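Local coordinates for serine-rich Repeat Adhesion Glycoprotein (Srr1) (Streptococcus agalactiae, PDB 4MBO) that binds fibrinogen at the streptococcal surface, probably through two tandem immunoglobulin-like beta-sandwich domains of its binding region, at residues 34-38 against 39-43; 53-56 against 57-60; 93-97 against 98-102; 105-108 against 109-112; 239-243 against 244-248. All blocks are in the same frame, centred on the assembly; numbering follows the deposited sequence. Where two conformers were deposited one is given.

Interaction 1 (34-38 against 39-43); sequences TVKLD and SSENL. With CA (calcium ion), chain E.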
loop_
_atom_site.group_PDB
_atom_site.type_symbol
_atom_site.label_atom_id
_atom_site.label_comp_id
_atom_site.label_asym_id
_atom_site.label_seq_id
_atom_site.Cartn_x
_atom_site.Cartn_y
_atom_site.Cartn_z
ATOM N N THR A 34 -12.391 -0.275 -12.256
ATOM C CA THR A 34 -12.031 -0.754 -10.913
ATOM C C THR A 34 -10.511 -0.930 -10.803
ATOM O O THR A 34 -9.893 -1.565 -11.671
ATOM C CB THR A 34 -12.656 -2.135 -10.608
ATOM O OG1 THR A 34 -14.088 -2.074 -10.714
ATOM C CG2 THR A 34 -12.314 -2.586 -9.219
ATOM N N VAL A 35 -9.889 -0.340 -9.773
ATOM C CA VAL A 35 -8.464 -0.578 -9.505
ATOM C C VAL A 35 -8.371 -1.648 -8.421
ATOM O O VAL A 35 -8.830 -1.446 -7.291
ATOM C CB VAL A 35 -7.724 0.693 -9.017
ATOM C CG1 VAL A 35 -6.246 0.408 -8.779
ATOM C CG2 VAL A 35 -7.829 1.807 -10.022
ATOM N N LYS A 36 -7.777 -2.780 -8.772
ATOM C CA LYS A 36 -7.613 -3.919 -7.849
ATOM C C LYS A 36 -6.278 -3.789 -7.137
ATOM O O LYS A 36 -5.245 -4.240 -7.629
ATOM C CB LYS A 36 -7.706 -5.232 -8.623
ATOM C CG LYS A 36 -9.020 -5.388 -9.373
ATOM C CD LYS A 36 -9.083 -6.680 -10.183
ATOM C CE LYS A 36 -10.299 -6.737 -11.103
ATOM N NZ LYS A 36 -10.158 -7.793 -12.154
ATOM N N LEU A 37 -6.322 -3.225 -5.934
ATOM C CA LEU A 37 -5.090 -2.953 -5.183
ATOM C C LEU A 37 -4.467 -4.188 -4.560
ATOM O O LEU A 37 -3.371 -4.105 -4.019
ATOM C CB LEU A 37 -5.305 -1.860 -4.140
ATOM C CG LEU A 37 -5.503 -0.466 -4.713
ATOM C CD1 LEU A 37 -5.762 0.541 -3.603
ATOM C CD2 LEU A 37 -4.299 0.017 -5.550
ATOM N N ASP A 38 -5.154 -5.323 -4.618
ATOM C CA ASP A 38 -4.584 -6.585 -4.156
ATOM C C ASP A 38 -4.238 -7.512 -5.343
ATOM O O ASP A 38 -3.926 -8.688 -5.170
ATOM C CB ASP A 38 -5.503 -7.254 -3.140
ATOM C CG ASP A 38 -5.459 -6.561 -1.800
ATOM O OD1 ASP A 38 -4.346 -6.113 -1.422
ATOM O OD2 ASP A 38 -6.479 -6.516 -1.100
ATOM N N SER A 39 -4.281 -6.923 -6.549
ATOM C CA SER A 39 -3.854 -7.573 -7.787
ATOM C C SER A 39 -2.799 -6.699 -8.499
ATOM O O SER A 39 -2.689 -6.716 -9.721
ATOM C CB SER A 39 -5.052 -7.863 -8.704
ATOM O OG SER A 39 -5.938 -8.767 -8.077
ATOM N N SER A 40 -2.076 -5.921 -7.708
ATOM C CA SER A 40 -0.995 -5.087 -8.184
ATOM C C SER A 40 -1.398 -4.213 -9.392
ATOM O O SER A 40 -0.704 -4.159 -10.389
ATOM C CB SER A 40 0.235 -5.978 -8.483
ATOM O OG SER A 40 1.444 -5.233 -8.511
ATOM N N GLU A 41 -2.550 -3.551 -9.298
ATOM C CA GLU A 41 -2.992 -2.600 -10.329
ATOM C C GLU A 41 -2.750 -1.134 -9.926
ATOM O O GLU A 41 -2.643 -0.798 -8.741
ATOM C CB GLU A 41 -4.470 -2.807 -10.656
ATOM C CG GLU A 41 -4.709 -4.126 -11.368
ATOM C CD GLU A 41 -6.100 -4.299 -11.930
ATOM O OE1 GLU A 41 -7.040 -3.578 -11.506
ATOM O OE2 GLU A 41 -6.239 -5.184 -12.816
ATOM N N ASN A 42 -2.687 -0.253 -10.931
ATOM C CA ASN A 42 -2.468 1.152 -10.717
ATOM C C ASN A 42 -2.957 1.891 -11.941
ATOM O O ASN A 42 -3.351 1.259 -12.946
ATOM C CB ASN A 42 -0.980 1.457 -10.414
ATOM C CG ASN A 42 -0.042 0.982 -11.501
ATOM O OD1 ASN A 42 0.574 -0.082 -11.371
ATOM N ND2 ASN A 42 0.041 1.718 -12.601
ATOM N N LEU A 43 -2.990 3.203 -11.822
ATOM C CA LEU A 43 -3.326 4.102 -12.928
ATOM C C LEU A 43 -2.034 4.622 -13.512
ATOM O O LEU A 43 -0.948 4.366 -12.983
ATOM C CB LEU A 43 -4.175 5.257 -12.431
ATOM C CG LEU A 43 -5.525 4.841 -11.833
ATOM C CD1 LEU A 43 -6.218 6.028 -11.170
ATOM C CD2 LEU A 43 -6.420 4.174 -12.871
HETATM CA CA CA E . 2.013 -4.033 -10.583
HETATM O O HOH W 1 -9.316 -3.915 -12.931
HETATM O O HOH W 2 -1.271 -6.115 -5.088
HETATM O O HOH W 3 1.293 -1.978 -8.956
HETATM O O HOH W 4 3.924 -5.614 -10.289
HETATM O O HOH W 5 1.277 -5.883 -12.111
HETATM O O HOH W 6 3.790 -2.882 -11.493
HETATM O O HOH W 7 1.143 -2.301 -11.221
#

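Interaction 2 (53-56 against 57-60); sequences SVNE and GDVF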
loop_
_atom_site.group_PDB
_atom_site.type_symbol
_atom_site.label_atom_id
_atom_site.label_comp_id
_atom_site.label_asym_id
_atom_site.label_seq_id
_atom_site.Cartn_x
_atom_site.Cartn_y
_atom_site.Cartn_z
ATOM N N SER A 53 13.096 28.645 -21.772
ATOM C CA SER A 53 14.301 28.594 -20.984
ATOM C C SER A 53 13.948 28.579 -19.517
ATOM O O SER A 53 12.865 29.005 -19.127
ATOM C CB SER A 53 15.222 29.773 -21.298
ATOM O OG SER A 53 14.761 30.958 -20.688
ATOM N N VAL A 54 14.869 28.065 -18.714
ATOM C CA VAL A 54 14.704 27.986 -17.282
ATOM C C VAL A 54 16.001 28.344 -16.562
ATOM O O VAL A 54 17.053 28.430 -17.186
ATOM C CB VAL A 54 14.310 26.561 -16.842
ATOM C CG1 VAL A 54 13.061 26.108 -17.586
ATOM C CG2 VAL A 54 15.464 25.577 -17.063
ATOM N N ASN A 55 15.894 28.599 -15.262
ATOM C CA ASN A 55 17.037 28.852 -14.394
ATOM C C ASN A 55 17.207 27.689 -13.444
ATOM O O ASN A 55 16.213 27.062 -13.049
ATOM C CB ASN A 55 16.840 30.122 -13.575
ATOM C CG ASN A 55 16.874 31.365 -14.425
ATOM O OD1 ASN A 55 17.727 31.497 -15.306
ATOM N ND2 ASN A 55 15.966 32.295 -14.156
ATOM N N GLU A 56 18.460 27.408 -13.086
ATOM C CA GLU A 56 18.813 26.387 -12.153
ATOM C C GLU A 56 18.052 26.662 -10.875
ATOM O O GLU A 56 18.080 27.783 -10.346
ATOM C CB GLU A 56 20.341 26.357 -11.829
ATOM C CG GLU A 56 20.680 25.307 -10.756
ATOM C CD GLU A 56 22.179 25.183 -10.399
ATOM O OE1 GLU A 56 22.989 25.954 -10.930
ATOM O OE2 GLU A 56 22.528 24.325 -9.534
ATOM N N GLY A 57 17.372 25.649 -10.388
ATOM C CA GLY A 57 16.656 25.759 -9.124
ATOM C C GLY A 57 15.219 26.183 -9.255
ATOM O O GLY A 57 14.488 26.160 -8.255
ATOM N N ASP A 58 14.808 26.653 -10.434
ATOM C CA ASP A 58 13.388 26.963 -10.653
ATOM C C ASP A 58 12.635 25.655 -10.571
ATOM O O ASP A 58 13.213 24.572 -10.777
ATOM C CB ASP A 58 13.098 27.564 -12.024
ATOM C CG ASP A 58 13.599 28.936 -12.178
ATOM O OD1 ASP A 58 13.949 29.601 -11.162
ATOM O OD2 ASP A 58 13.637 29.347 -13.368
ATOM N N VAL A 59 11.343 25.752 -10.296
ATOM C CA VAL A 59 10.529 24.563 -10.122
ATOM C C VAL A 59 9.251 24.608 -10.933
ATOM O O VAL A 59 8.845 25.675 -11.406
ATOM C CB VAL A 59 10.133 24.350 -8.639
ATOM C CG1 VAL A 59 11.369 24.191 -7.751
ATOM C CG2 VAL A 59 9.269 25.482 -8.123
ATOM N N PHE A 60 8.639 23.444 -11.120
ATOM C CA PHE A 60 7.263 23.371 -11.626
ATOM C C PHE A 60 6.604 22.270 -10.830
ATOM O O PHE A 60 7.287 21.410 -10.258
ATOM C CB PHE A 60 7.127 23.210 -13.149
ATOM C CG PHE A 60 7.538 21.880 -13.680
ATOM C CD1 PHE A 60 6.609 20.840 -13.787
ATOM C CD2 PHE A 60 8.841 21.649 -14.070
ATOM C CE1 PHE A 60 6.982 19.613 -14.296
ATOM C CE2 PHE A 60 9.218 20.411 -14.565
ATOM C CZ PHE A 60 8.283 19.386 -14.666
HETATM O O HOH W 8 14.702 32.161 -11.237
HETATM O O HOH W 9 16.111 29.084 -8.669
#

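Interaction 3 (93-97 against 98-102); sequences GSYSP and LTHNI. With CA (calcium ion), chain B.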
loop_
_atom_site.group_PDB
_atom_site.type_symbol
_atom_site.label_atom_id
_atom_site.label_comp_id
_atom_site.label_asym_id
_atom_site.label_seq_id
_atom_site.Cartn_x
_atom_site.Cartn_y
_atom_site.Cartn_z
ATOM N N GLY A 93 12.752 15.235 -9.411
ATOM C CA GLY A 93 11.468 15.466 -8.803
ATOM C C GLY A 93 11.193 14.642 -7.583
ATOM O O GLY A 93 11.819 13.597 -7.363
ATOM N N SER A 94 10.277 15.145 -6.773
ATOM C CA SER A 94 9.881 14.439 -5.567
ATOM C C SER A 94 8.404 14.649 -5.280
ATOM O O SER A 94 7.842 15.722 -5.567
ATOM C CB SER A 94 10.722 14.858 -4.357
ATOM O OG SER A 94 10.651 16.238 -4.134
ATOM N N TYR A 95 7.799 13.595 -4.740
ATOM C CA TYR A 95 6.420 13.606 -4.310
ATOM C C TYR A 95 6.388 13.958 -2.839
ATOM O O TYR A 95 7.277 13.559 -2.062
ATOM C CB TYR A 95 5.798 12.218 -4.493
ATOM C CG TYR A 95 4.469 12.048 -3.848
ATOM C CD1 TYR A 95 3.327 12.567 -4.403
ATOM C CD2 TYR A 95 4.351 11.322 -2.661
ATOM C CE1 TYR A 95 2.093 12.418 -3.788
ATOM C CE2 TYR A 95 3.129 11.150 -2.063
ATOM C CZ TYR A 95 1.991 11.689 -2.627
ATOM O OH TYR A 95 0.739 11.555 -2.048
ATOM N N SER A 96 5.387 14.747 -2.471
ATOM C CA SER A 96 5.130 15.146 -1.098
ATOM C C SER A 96 3.855 14.571 -0.560
ATOM O O SER A 96 2.785 14.872 -1.071
ATOM C CB SER A 96 4.964 16.665 -1.022
ATOM O OG SER A 96 4.570 17.041 0.308
ATOM N N PRO A 97 3.948 13.782 0.516
ATOM C CA PRO A 97 2.771 13.279 1.179
ATOM C C PRO A 97 1.916 14.388 1.802
ATOM O O PRO A 97 0.723 14.237 1.996
ATOM C CB PRO A 97 3.347 12.381 2.280
ATOM C CG PRO A 97 4.721 11.990 1.812
ATOM C CD PRO A 97 5.200 13.137 0.971
ATOM N N LEU A 98 2.541 15.511 2.120
ATOM C CA LEU A 98 1.856 16.624 2.701
ATOM C C LEU A 98 0.892 17.285 1.744
ATOM O O LEU A 98 -0.248 17.512 2.096
ATOM C CB LEU A 98 2.885 17.665 3.178
ATOM C CG LEU A 98 2.312 18.913 3.789
ATOM C CD1 LEU A 98 1.624 18.568 5.109
ATOM C CD2 LEU A 98 3.445 19.918 4.004
ATOM N N THR A 99 1.342 17.571 0.517
ATOM C CA THR A 99 0.537 18.308 -0.426
ATOM C C THR A 99 -0.067 17.465 -1.567
ATOM O O THR A 99 -0.955 17.934 -2.267
ATOM C CB THR A 99 1.428 19.333 -1.168
ATOM O OG1 THR A 99 2.513 18.640 -1.800
ATOM C CG2 THR A 99 2.005 20.359 -0.216
ATOM N N HIS A 100 0.451 16.258 -1.721
ATOM C CA HIS A 100 0.110 15.375 -2.851
ATOM C C HIS A 100 0.582 16.005 -4.168
ATOM O O HIS A 100 0.079 15.688 -5.226
ATOM C CB HIS A 100 -1.364 14.979 -2.885
ATOM C CG HIS A 100 -1.729 14.042 -1.790
ATOM N ND1 HIS A 100 -1.962 12.697 -2.001
ATOM C CD2 HIS A 100 -1.914 14.255 -0.467
ATOM C CE1 HIS A 100 -2.196 12.114 -0.840
ATOM N NE2 HIS A 100 -2.175 13.036 0.108
ATOM N N ASN A 101 1.602 16.838 -4.093
ATOM C CA ASN A 101 2.184 17.423 -5.305
ATOM C C ASN A 101 3.520 16.808 -5.635
ATOM O O ASN A 101 4.279 16.375 -4.740
ATOM C CB ASN A 101 2.441 18.919 -5.169
ATOM C CG ASN A 101 1.173 19.723 -5.025
ATOM O OD1 ASN A 101 0.111 19.249 -5.339
ATOM N ND2 ASN A 101 1.303 20.937 -4.536
ATOM N N ILE A 102 3.810 16.741 -6.937
ATOM C CA ILE A 102 5.110 16.333 -7.427
ATOM C C ILE A 102 5.842 17.617 -7.862
ATOM O O ILE A 102 5.382 18.345 -8.742
ATOM C CB ILE A 102 5.033 15.385 -8.609
ATOM C CG1 ILE A 102 4.044 14.229 -8.334
ATOM C CG2 ILE A 102 6.426 14.892 -8.929
ATOM C CD1 ILE A 102 3.623 13.483 -9.558
HETATM CA CA CA B . -2.865 19.233 -2.466
HETATM O O HOH W 10 -2.418 18.814 -4.834
HETATM O O HOH W 11 -3.484 18.573 -0.851
HETATM O O HOH W 12 -2.023 20.545 -0.634
HETATM O O HOH W 13 -4.308 17.590 -3.250
HETATM O O HOH W 14 -4.542 20.777 -2.602
#

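Interaction 4 (105-108 against 109-112); sequences TWTR and YAST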
loop_
_atom_site.group_PDB
_atom_site.type_symbol
_atom_site.label_atom_id
_atom_site.label_comp_id
_atom_site.label_asym_id
_atom_site.label_seq_id
_atom_site.Cartn_x
_atom_site.Cartn_y
_atom_site.Cartn_z
ATOM N N THR A 105 12.534 20.185 -10.030
ATOM C CA THR A 105 13.501 21.269 -9.961
ATOM C C THR A 105 14.477 21.190 -11.132
ATOM O O THR A 105 15.129 20.152 -11.332
ATOM C CB THR A 105 14.273 21.204 -8.643
ATOM O OG1 THR A 105 13.344 21.205 -7.540
ATOM C CG2 THR A 105 15.239 22.408 -8.511
ATOM N N TRP A 106 14.557 22.268 -11.911
ATOM C CA TRP A 106 15.426 22.312 -13.073
ATOM C C TRP A 106 16.913 22.294 -12.687
ATOM O O TRP A 106 17.339 22.961 -11.736
ATOM C CB TRP A 106 15.153 23.556 -13.907
ATOM C CG TRP A 106 13.764 23.615 -14.451
ATOM C CD1 TRP A 106 12.759 24.405 -14.018
ATOM C CD2 TRP A 106 13.222 22.814 -15.519
ATOM N NE1 TRP A 106 11.616 24.144 -14.730
ATOM C CE2 TRP A 106 11.906 23.222 -15.711
ATOM C CE3 TRP A 106 13.757 21.824 -16.364
ATOM C CZ2 TRP A 106 11.075 22.650 -16.707
ATOM C CZ3 TRP A 106 12.947 21.252 -17.351
ATOM C CH2 TRP A 106 11.611 21.656 -17.497
ATOM N N THR A 107 17.697 21.595 -13.477
ATOM C CA THR A 107 19.133 21.494 -13.229
ATOM C C THR A 107 19.963 22.616 -13.856
ATOM O O THR A 107 19.489 23.427 -14.651
ATOM C CB THR A 107 19.658 20.176 -13.803
ATOM O OG1 THR A 107 19.468 20.198 -15.230
ATOM C CG2 THR A 107 18.992 18.972 -13.176
ATOM N N ARG A 108 21.247 22.661 -13.491
ATOM C CA ARG A 108 22.177 23.601 -14.094
ATOM C C ARG A 108 22.233 23.306 -15.598
ATOM O O ARG A 108 22.169 24.211 -16.423
ATOM C CB ARG A 108 23.579 23.453 -13.447
ATOM C CG ARG A 108 24.617 24.449 -13.924
ATOM C CD ARG A 108 25.857 24.529 -13.004
ATOM N NE ARG A 108 25.481 24.699 -11.587
ATOM C CZ ARG A 108 25.883 23.939 -10.568
ATOM N NH1 ARG A 108 26.822 22.999 -10.706
ATOM N NH2 ARG A 108 25.427 24.203 -9.358
ATOM N N TYR A 109 22.291 22.025 -15.938
ATOM C CA TYR A 109 22.330 21.637 -17.362
ATOM C C TYR A 109 21.114 22.204 -18.104
ATOM O O TYR A 109 21.238 22.809 -19.169
ATOM C CB TYR A 109 22.406 20.129 -17.523
ATOM C CG TYR A 109 22.171 19.699 -18.977
ATOM C CD1 TYR A 109 23.134 19.926 -19.952
ATOM C CD2 TYR A 109 20.978 19.102 -19.363
ATOM C CE1 TYR A 109 22.931 19.553 -21.263
ATOM C CE2 TYR A 109 20.768 18.717 -20.676
ATOM C CZ TYR A 109 21.754 18.948 -21.629
ATOM O OH TYR A 109 21.582 18.594 -22.968
ATOM N N ALA A 110 19.927 22.046 -17.514
ATOM C CA ALA A 110 18.738 22.585 -18.149
ATOM C C ALA A 110 18.810 24.086 -18.385
ATOM O O ALA A 110 18.311 24.564 -19.377
ATOM C CB ALA A 110 17.489 22.248 -17.327
ATOM N N SER A 111 19.409 24.833 -17.446
ATOM C CA SER A 111 19.514 26.289 -17.558
ATOM C C SER A 111 20.401 26.766 -18.729
ATOM O O SER A 111 20.331 27.927 -19.102
ATOM C CB SER A 111 20.000 26.923 -16.227
ATOM O OG SER A 111 21.369 26.612 -15.937
ATOM N N THR A 112 21.177 25.856 -19.323
ATOM C CA THR A 112 22.053 26.183 -20.461
ATOM C C THR A 112 21.341 26.010 -21.797
ATOM O O THR A 112 21.849 26.426 -22.834
ATOM C CB THR A 112 23.322 25.289 -20.512
ATOM O OG1 THR A 112 22.984 23.924 -20.824
ATOM C CG2 THR A 112 24.086 25.338 -19.205
#

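Interaction 5 (239-243 against 244-248); sequences NLTDS and MDQNY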
loop_
_atom_site.group_PDB
_atom_site.type_symbol
_atom_site.label_atom_id
_atom_site.label_comp_id
_atom_site.label_asym_id
_atom_site.label_seq_id
_atom_site.Cartn_x
_atom_site.Cartn_y
_atom_site.Cartn_z
ATOM N N ASN A 239 -12.942 -0.724 13.389
ATOM C CA ASN A 239 -11.795 0.174 13.222
ATOM C C ASN A 239 -10.793 -0.272 12.156
ATOM O O ASN A 239 -9.831 0.456 11.882
ATOM C CB ASN A 239 -11.061 0.311 14.548
ATOM C CG ASN A 239 -11.917 0.927 15.613
ATOM O OD1 ASN A 239 -12.516 1.968 15.388
ATOM N ND2 ASN A 239 -11.997 0.289 16.792
ATOM N N LEU A 240 -11.015 -1.446 11.579
ATOM C CA LEU A 240 -10.077 -2.007 10.624
ATOM C C LEU A 240 -10.344 -1.516 9.198
ATOM O O LEU A 240 -11.502 -1.379 8.773
ATOM C CB LEU A 240 -10.156 -3.528 10.619
ATOM C CG LEU A 240 -9.803 -4.207 11.946
ATOM C CD1 LEU A 240 -10.078 -5.694 11.789
ATOM C CD2 LEU A 240 -8.368 -3.979 12.376
ATOM N N THR A 241 -9.265 -1.260 8.473
ATOM C CA THR A 241 -9.353 -0.906 7.059
ATOM C C THR A 241 -9.042 -2.172 6.241
ATOM O O THR A 241 -8.639 -3.208 6.785
ATOM C CB THR A 241 -8.320 0.195 6.700
ATOM O OG1 THR A 241 -6.988 -0.322 6.912
ATOM C CG2 THR A 241 -8.578 1.432 7.511
ATOM N N ASP A 242 -9.214 -2.105 4.927
ATOM C CA ASP A 242 -8.896 -3.208 4.052
ATOM C C ASP A 242 -7.435 -3.112 3.561
ATOM O O ASP A 242 -6.787 -4.122 3.267
ATOM C CB ASP A 242 -9.868 -3.228 2.863
ATOM C CG ASP A 242 -11.343 -3.432 3.273
ATOM O OD1 ASP A 242 -11.610 -4.152 4.277
ATOM O OD2 ASP A 242 -12.220 -2.873 2.592
ATOM N N SER A 243 -6.899 -1.888 3.437
ATOM C CA SER A 243 -5.489 -1.746 3.037
ATOM C C SER A 243 -4.529 -2.075 4.158
ATOM O O SER A 243 -3.375 -2.390 3.901
ATOM C CB SER A 243 -5.172 -0.317 2.598
ATOM O OG SER A 243 -5.222 0.534 3.724
ATOM N N MET A 244 -5.007 -1.988 5.400
ATOM C CA MET A 244 -4.207 -2.222 6.576
ATOM C C MET A 244 -3.150 -1.152 6.810
ATOM O O MET A 244 -2.331 -1.290 7.704
ATOM C CB MET A 244 -3.597 -3.625 6.575
ATOM C CG MET A 244 -4.583 -4.697 6.211
ATOM S SD MET A 244 -3.961 -6.340 6.611
ATOM C CE MET A 244 -5.232 -7.340 5.860
ATOM N N ASP A 245 -3.184 -0.070 6.027
ATOM C CA ASP A 245 -2.244 1.037 6.225
ATOM C C ASP A 245 -2.983 2.112 6.982
ATOM O O ASP A 245 -3.646 2.965 6.398
ATOM C CB ASP A 245 -1.729 1.571 4.903
ATOM C CG ASP A 245 -0.473 2.436 5.070
ATOM O OD1 ASP A 245 -0.162 2.809 6.235
ATOM O OD2 ASP A 245 0.171 2.777 4.055
ATOM N N GLN A 246 -2.898 2.050 8.302
ATOM C CA GLN A 246 -3.631 3.011 9.114
ATOM C C GLN A 246 -2.811 3.360 10.364
ATOM O O GLN A 246 -1.742 2.824 10.590
ATOM C CB GLN A 246 -5.021 2.450 9.459
ATOM C CG GLN A 246 -4.972 1.067 10.114
ATOM C CD GLN A 246 -6.359 0.438 10.350
ATOM O OE1 GLN A 246 -6.686 -0.607 9.805
ATOM N NE2 GLN A 246 -7.173 1.101 11.146
ATOM N N ASN A 247 -3.325 4.301 11.138
ATOM C CA ASN A 247 -2.626 4.757 12.320
ATOM C C ASN A 247 -2.848 3.756 13.448
ATOM O O ASN A 247 -3.915 3.738 14.064
ATOM C CB ASN A 247 -3.137 6.131 12.727
ATOM C CG ASN A 247 -2.445 6.646 13.960
ATOM O OD1 ASN A 247 -1.421 6.120 14.367
ATOM N ND2 ASN A 247 -2.977 7.697 14.530
ATOM N N TYR A 248 -1.853 2.914 13.669
ATOM C CA TYR A 248 -1.938 1.882 14.695
ATOM C C TYR A 248 -1.628 2.418 16.091
ATOM O O TYR A 248 -1.746 1.676 17.064
ATOM C CB TYR A 248 -1.049 0.710 14.355
ATOM C CG TYR A 248 -1.560 -0.079 13.195
ATOM C CD1 TYR A 248 -2.724 -0.827 13.310
ATOM C CD2 TYR A 248 -0.872 -0.119 11.985
ATOM C CE1 TYR A 248 -3.195 -1.564 12.240
ATOM C CE2 TYR A 248 -1.354 -0.829 10.914
ATOM C CZ TYR A 248 -2.497 -1.577 11.066
ATOM O OH TYR A 248 -2.971 -2.281 10.005
#

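Interaction 1 (34-38 against 39-43)
Lys-36 and Glu-41 carry the tight part of this local contact. The two side chains run alongside each other and point the same way, and the carboxylate turns back onto the lysine backbone: Lys-36 N donates to Glu-41 OE1 at 2.9 Å with an N-H...O angle of 162°, meeting the oxygen on its anti side and somewhat out of the carboxylate plane. Lys-36 O is gripped twice, by Ser-39 N at 3.0 Å and by Glu-41 N at 3.2 Å, from opposite faces of the carbonyl plane. The first bond closes a type I beta turn, Lys-36 to Ser-39, which ends edge strand 34-36 and starts the loop into strand 43-51 of the Ig-like domain. Next to the turn, along the strand, the packing is apolar, with Val-35 CG2 4.0 Å from Leu-43 CD2, the two side chains crossing at about a right angle. Lys-36 NZ and Glu-41 OE2 both turn to Ser-30, and Lys-36 NZ also pairs with Glu-31. The solvent side is looser and watery. One water joins Leu-37 O, in the second residue of the turn, to Ser-40 N just after it. Ser-40 faces away from the strand and binds a calcium ion through O at 2.7 Å; in the conformer modelled here OG, anti to the backbone N, adds a conformer-dependent ligand at 2.5 Å. Five waters also bind the metal.

Interaction 2 (53-56 against 57-60)
Asn-55 and Asp-58 face each other across a tight reversal of the chain, and the aspartate rotamer decides how they meet. With CG beside its own backbone N (chi1 -71°), the Asp-58 carboxylate folds back over the turn, and OD2 accepts from Asn-55 N at 3.0 Å. The N-H arrives from well above the carboxylate plane, 57° out of it, so the bond does not follow the plane of the group. The same oxygen lies 3.3 Å from Asn-55 CB. Asn-55 also keeps CG beside its backbone N; its amide plane stands 68° from that of the carboxylate. A water accepts from Asn-55 ND2 and donates to Asp-58 OD1, joining the two ends indirectly. Glu-56 behaves otherwise: its chain is extended, with CG anti to the backbone N, and it carries OE1 away to a salt bridge with Arg-108. Gly-57 has a positive phi, where a CB would be jammed against Glu-56 O. The backbone bond from Asp-58 N to Asn-55 O, 3.0 Å long, closes the loop. This bond and the backbone angles of Glu-56 and Gly-57 make a type II beta turn from Asn-55 to Asp-58 with glycine third, braced by the Asp-58 carboxylate and leading into strand 59-64 of the Ig-like domain.

Interaction 3 (93-97 against 98-102)
Tyr-95 and His-100 meet at the end of the beta hairpin formed by strands 89-95 and 101-106. The tyrosine turns its ring edge toward the imidazole face in an offset edge-to-face pair, with planes at 86° and centroids 5.8 Å apart. Its OH lies over that face, while His-100 ND1 is hydrogen-bonded to Leu-68 O, which ties the ring to a neighbouring part of the domain. Ile-102, whose side chain shares the Tyr-95 face of the sheet, places CG1 at the edge of the tyrosine ring; the two residues form an antiparallel non-hydrogen-bonded pair. The next shell is the connecting loop, organised by Ser-96. Its N donates to Asn-101 O at 3.0 Å, and its O accepts from His-100 N at 2.8 Å. Because OG stands anti to the backbone N (chi1 174°), it reaches forward over the loop, accepting from Thr-99 N at 3.3 Å and weakly from Leu-98 N. Thr-99 OG1 in turn accepts from Asn-101 N, an ST turn. Outermost is a calcium ion, bound by five waters and one further atom from outside this hairpin end; one of these waters donates to Asn-101 OD1, and Thr-99 O binds the metal at 2.3 Å.

Interaction 4 (105-108 against 109-112)
The Trp-106 indole approaches Ala-110 obliquely, its CE3 lying 3.9 Å from the methyl CB, so the alanine sits neither squarely over a face nor in the ring plane. Beyond this pair the indole meets the Phe-60 ring at about 40° between planes and touches Phe-49, Ile-51 and Leu-90, which places it in the interior of the sandwich. The Tyr-109 ring, with CG anti to its backbone N, extends away from Thr-107 toward Asp-84, to which its OH is hydrogen-bonded; only its CB packs back, 3.7 Å from Thr-107 OG1. Between the two aromatic residues the chain leaves strand 101-106 and enters the short helix 108-111, and Thr-107 is its N-cap. The threonine hydroxyl lies between its own N and carbonyl carbon (chi1 63°), where OG1 accepts from Ala-110 N at 3.0 Å with an N-H...O angle of 163°. OG1 is also hydrogen-bonded to Leu-89 O, linking the helix start to strand 89-95. Thr-107 O takes the following helical N-H, from Ser-111, at 3.1 Å. Ser-111 then bonds backward: OG donates to Arg-108 O at 2.6 Å, in the carbonyl plane and on a lone pair. Thr-112 OG1 does likewise to Tyr-109 O at 2.7 Å, and that carbonyl also accepts from Thr-112 N.

Interaction 5 (239-243 against 244-248)
Gln-246 reaches back across a compact loop to Thr-241 and Asn-239, between strands 229-235 and 254-255 of the adhesin C-terminal domain. From CB, 4.2 Å from Thr-241 CG2, the chain runs extended; CG lies between the backbone N and carbonyl carbon (chi1 54°) and rests above one face of the Tyr-248 ring, offset toward its rim. CD then comes against the threonine side chain, and the amide divides its work. OE1 accepts twice, from Thr-241 N at 3.0 Å and from Thr-241 OG1 at 2.9 Å, both donors arriving from the same face of the amide plane. NE2 donates to Asn-239 O at 2.8 Å, nearly straight at 167° and in the plane of both groups. Three bonds to the backbone and hydroxyl thus fix the rotation of this amide. Thr-241 OG1 passes the chain of bonds on: while giving its proton to the glutamine it accepts from Met-244 N. Around it, Met-244 packs on Ile-190, and Asp-242 pairs its carboxylate with Arg-174, its side chain about 5 Å from a bound calcium ion. At the bend, Ser-243 OG is hydrogen-bonded to Gln-128 O and accepts from Asp-245 N at 3.1 Å.

Interactions 1 to 4 belong to the first Ig-like domain and reach the same mixed sheet, whereas interaction 5 lies in the second domain, its nearest atoms about 5 Å from interaction 1. Interactions 2 and 4 touch directly, through the Glu-56 to Arg-108 salt bridge and a probable backbone bond from Trp-106 N to Asp-58 O. Interactions 3 and 4 share strand 101-106 but sit at its two ends, 21 Å apart between centres. Interactions 1 and 2 are surface turns, each braced by one carboxylate-to-backbone bond; 3, 4 and 5 are partly buried, 3 and 4 combining aromatic packing with hydroxyl bonds, while 5 relies on an amide and hydroxyls gripping the backbone. Calcium is coordinated in 1 and 3.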